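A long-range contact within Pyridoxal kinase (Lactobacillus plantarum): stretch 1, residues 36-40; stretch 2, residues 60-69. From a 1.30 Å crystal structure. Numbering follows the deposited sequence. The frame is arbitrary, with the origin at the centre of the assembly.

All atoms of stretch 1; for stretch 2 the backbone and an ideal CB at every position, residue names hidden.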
# COMPACT_ATOMS: atom_id res chain seq x y z
N ALA A 36 -11.32 -9.52 2.14
CA ALA A 36 -9.92 -9.70 2.50
C ALA A 36 -9.34 -10.85 1.69
O ALA A 36 -9.53 -12.02 2.03
CB ALA A 36 -9.79 -9.98 4.00
N LEU A 37 -8.64 -10.51 0.61
CA LEU A 37 -8.17 -11.49 -0.35
C LEU A 37 -6.66 -11.71 -0.29
O LEU A 37 -5.89 -10.88 -0.78
CB LEU A 37 -8.57 -11.05 -1.76
CG LEU A 37 -8.16 -12.01 -2.88
CD1 LEU A 37 -8.84 -13.35 -2.70
CD2 LEU A 37 -8.47 -11.43 -4.25
N PRO A 38 -6.21 -12.83 0.29
CA PRO A 38 -4.78 -13.11 0.26
C PRO A 38 -4.27 -13.34 -1.16
O PRO A 38 -4.87 -14.11 -1.92
CB PRO A 38 -4.65 -14.41 1.08
CG PRO A 38 -5.88 -14.42 1.96
CD PRO A 38 -6.95 -13.86 1.06
N THR A 39 -3.16 -12.69 -1.51
CA THR A 39 -2.47 -12.95 -2.76
C THR A 39 -1.41 -14.04 -2.57
O THR A 39 -0.95 -14.65 -3.54
CB THR A 39 -1.80 -11.68 -3.29
OG1 THR A 39 -1.02 -11.13 -2.23
CG2 THR A 39 -2.83 -10.65 -3.72
N SER A 40 -1.05 -14.26 -1.30
CA SER A 40 -0.08 -15.25 -0.86
C SER A 40 -0.46 -15.53 0.59
O SER A 40 -0.94 -14.63 1.28
CB SER A 40 1.34 -14.68 -0.93
OG SER A 40 2.32 -15.63 -0.52
N UNK A 60 -5.53 -20.18 -7.45
CA UNK A 60 -6.73 -19.90 -6.66
C UNK A 60 -7.38 -18.56 -7.03
O UNK A 60 -8.59 -18.50 -7.22
CB UNK A 60 -6.38 -19.91 -5.17
N UNK A 61 -6.59 -17.47 -7.13
CA UNK A 61 -7.19 -16.17 -7.44
C UNK A 61 -8.08 -16.16 -8.69
O UNK A 61 -9.15 -15.56 -8.67
CB UNK A 61 -6.08 -15.14 -7.62
N UNK A 62 -7.64 -16.83 -9.79
CA UNK A 62 -8.55 -16.86 -10.94
C UNK A 62 -9.92 -17.48 -10.61
O UNK A 62 -10.94 -17.02 -11.12
CB UNK A 62 -7.90 -17.64 -12.08
N UNK A 63 -9.92 -18.50 -9.76
CA UNK A 63 -11.17 -19.13 -9.33
C UNK A 63 -12.00 -18.22 -8.45
O UNK A 63 -13.23 -18.21 -8.52
CB UNK A 63 -10.88 -20.43 -8.58
N UNK A 64 -11.33 -17.48 -7.57
CA UNK A 64 -12.00 -16.47 -6.74
C UNK A 64 -12.69 -15.44 -7.62
O UNK A 64 -13.88 -15.19 -7.46
CB UNK A 64 -11.00 -15.78 -5.81
N UNK A 65 -11.96 -14.86 -8.56
CA UNK A 65 -12.53 -13.84 -9.42
C UNK A 65 -13.66 -14.39 -10.27
O UNK A 65 -14.68 -13.73 -10.46
CB UNK A 65 -11.45 -13.24 -10.32
N UNK A 66 -13.51 -15.63 -10.76
CA UNK A 66 -14.58 -16.26 -11.54
C UNK A 66 -15.83 -16.45 -10.69
O UNK A 66 -16.95 -16.19 -11.13
CB UNK A 66 -14.12 -17.61 -12.10
N UNK A 67 -15.63 -16.89 -9.44
CA UNK A 67 -16.76 -17.07 -8.54
C UNK A 67 -17.46 -15.74 -8.23
O UNK A 67 -18.69 -15.63 -8.33
CB UNK A 67 -16.29 -17.73 -7.24
N UNK A 68 -16.69 -14.73 -7.85
CA UNK A 68 -17.27 -13.43 -7.56
C UNK A 68 -18.05 -12.88 -8.76
O UNK A 68 -19.11 -12.29 -8.59
CB UNK A 68 -16.17 -12.45 -7.15
N UNK A 69 -17.52 -13.09 -9.96
CA UNK A 69 -18.21 -12.68 -11.19
C UNK A 69 -19.55 -13.40 -11.33
O UNK A 69 -20.59 -12.76 -11.52
CB UNK A 69 -17.33 -12.96 -12.41

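Stretch 2 is mostly helix and runs roughly antiparallel to strand 36-38, at 151°, with 10.6 Å between the axes at closest approach. Leu37 points its side chain at the helix, so most of what stretch 1 offers is apolar. The carbonyl oxygen of Pro38 is the polar exception.

Position 60 points CA-to-CB toward stretch 1, but nothing of stretch 1 lies within 5.5 Å of its ideal CB. A long or broad side chain is needed to cross the gap; Met or an aromatic could serve, and a large ring would reach best. The residue is Trp60. With chi1 t its indole reaches across, and Trp60 CZ3 lies 3.6 Å from Leu37 CD1. The oxygen Pro38 O sits at the ring edge, near its plane, 3.7 Å from Trp60 CZ3.

Position 61 also points toward stretch 1, with its ideal CB just beyond 5.5 Å of stretch 1, so a medium side chain can close the gap. It has the closest backbone register, 7.4 Å from its CA to Thr39 CA. A medium apolar chain suits, such as Leu, Ile or Met. Leu61 fills it: Leu61 CG is 4.1 Å from Leu37 CD2, and Leu61 CD1 is 3.3 Å from Pro38 O, a packing contact. Its chi1 of -103° lies between wells.

Positions 62 and 63 are out of reach, so stretch 1 sets little preference. They are Pro62, tolerable early in a helix, and Gln63.

Position 64 points toward stretch 1, and its ideal CB is already 4.5 Å from Leu37 CD1. A small or medium apolar residue suits: Ala, Val or Ile. It is Val64, chi1 t, with CG1 3.9 Å from Leu37 CD1. Val64 N donates to Trp60 O at 2.9 Å.

Position 65 points sideways. A short side chain would miss Leu37; a long apolar or aromatic one could swing in. Phe65 does so, chi1 m, bringing CE1 to 3.7 Å from Leu37 CD2.

Positions 66 and 67 are out of reach and could hold many helix-compatible residues. They are Ala66 and His67.

Position 68 points toward stretch 1 from a distance. Only a long side chain could arrive, and the methyls of Leu37 favour an apolar end. Trp68, chi1 m, brings CH2 to 3.9 Å from Leu37 CD2.

Position 69 is out of reach and unconstrained by stretch 1. Thr69 turns back on its own helix: Thr69 OG1 donates to Phe65 O at 2.8 Å.

No hydrogen bond joins the stretches. The contact is apolar packing centred on Leu37.

Stretch 2 60-69: WLPQVFAHWT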
# COMPACT_ATOMS: atom_id res chain seq x y z
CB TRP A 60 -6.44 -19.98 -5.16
CG TRP A 60 -7.64 -19.73 -4.27
CD1 TRP A 60 -8.78 -20.51 -4.15
CD2 TRP A 60 -7.80 -18.65 -3.34
NE1 TRP A 60 -9.63 -19.96 -3.22
CE2 TRP A 60 -9.05 -18.83 -2.70
CE3 TRP A 60 -7.01 -17.55 -2.99
CZ2 TRP A 60 -9.53 -17.93 -1.74
CZ3 TRP A 60 -7.50 -16.65 -2.04
CH2 TRP A 60 -8.74 -16.84 -1.43
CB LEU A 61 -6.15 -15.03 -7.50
CG LEU A 61 -6.12 -14.11 -6.28
CD1 LEU A 61 -5.67 -14.87 -5.04
CD2 LEU A 61 -5.23 -12.89 -6.51
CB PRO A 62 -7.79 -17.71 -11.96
CG PRO A 62 -6.35 -17.61 -11.57
CD PRO A 62 -6.37 -17.51 -10.08
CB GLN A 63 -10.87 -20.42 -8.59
CG GLN A 63 -10.04 -21.42 -9.36
CD GLN A 63 -9.85 -22.68 -8.57
OE1 GLN A 63 -10.82 -23.31 -8.14
NE2 GLN A 63 -8.59 -23.06 -8.35
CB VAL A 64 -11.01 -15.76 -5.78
CG1 VAL A 64 -11.70 -14.65 -5.01
CG2 VAL A 64 -10.39 -16.76 -4.82
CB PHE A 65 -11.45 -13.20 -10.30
CG PHE A 65 -10.39 -12.45 -9.52
CD1 PHE A 65 -10.72 -11.71 -8.38
CD2 PHE A 65 -9.07 -12.47 -9.95
CE1 PHE A 65 -9.74 -11.01 -7.67
CE2 PHE A 65 -8.09 -11.77 -9.24
CZ PHE A 65 -8.44 -11.05 -8.09
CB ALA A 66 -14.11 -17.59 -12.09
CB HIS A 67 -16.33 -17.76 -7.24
CG HIS A 67 -17.46 -17.92 -6.28
ND1 HIS A 67 -17.29 -17.86 -4.91
CD2 HIS A 67 -18.78 -18.12 -6.49
CE1 HIS A 67 -18.46 -18.03 -4.32
NE2 HIS A 67 -19.38 -18.19 -5.26
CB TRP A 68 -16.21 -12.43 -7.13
CG TRP A 68 -15.57 -12.73 -5.80
CD1 TRP A 68 -15.97 -13.65 -4.87
CD2 TRP A 68 -14.45 -12.05 -5.24
NE1 TRP A 68 -15.14 -13.59 -3.76
CE2 TRP A 68 -14.21 -12.61 -3.97
CE3 TRP A 68 -13.61 -11.02 -5.71
CZ2 TRP A 68 -13.16 -12.17 -3.15
CZ3 TRP A 68 -12.57 -10.59 -4.89
CH2 TRP A 68 -12.36 -11.16 -3.63
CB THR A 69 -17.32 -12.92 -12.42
OG1 THR A 69 -16.13 -12.13 -12.31
CG2 THR A 69 -18.06 -12.54 -13.71
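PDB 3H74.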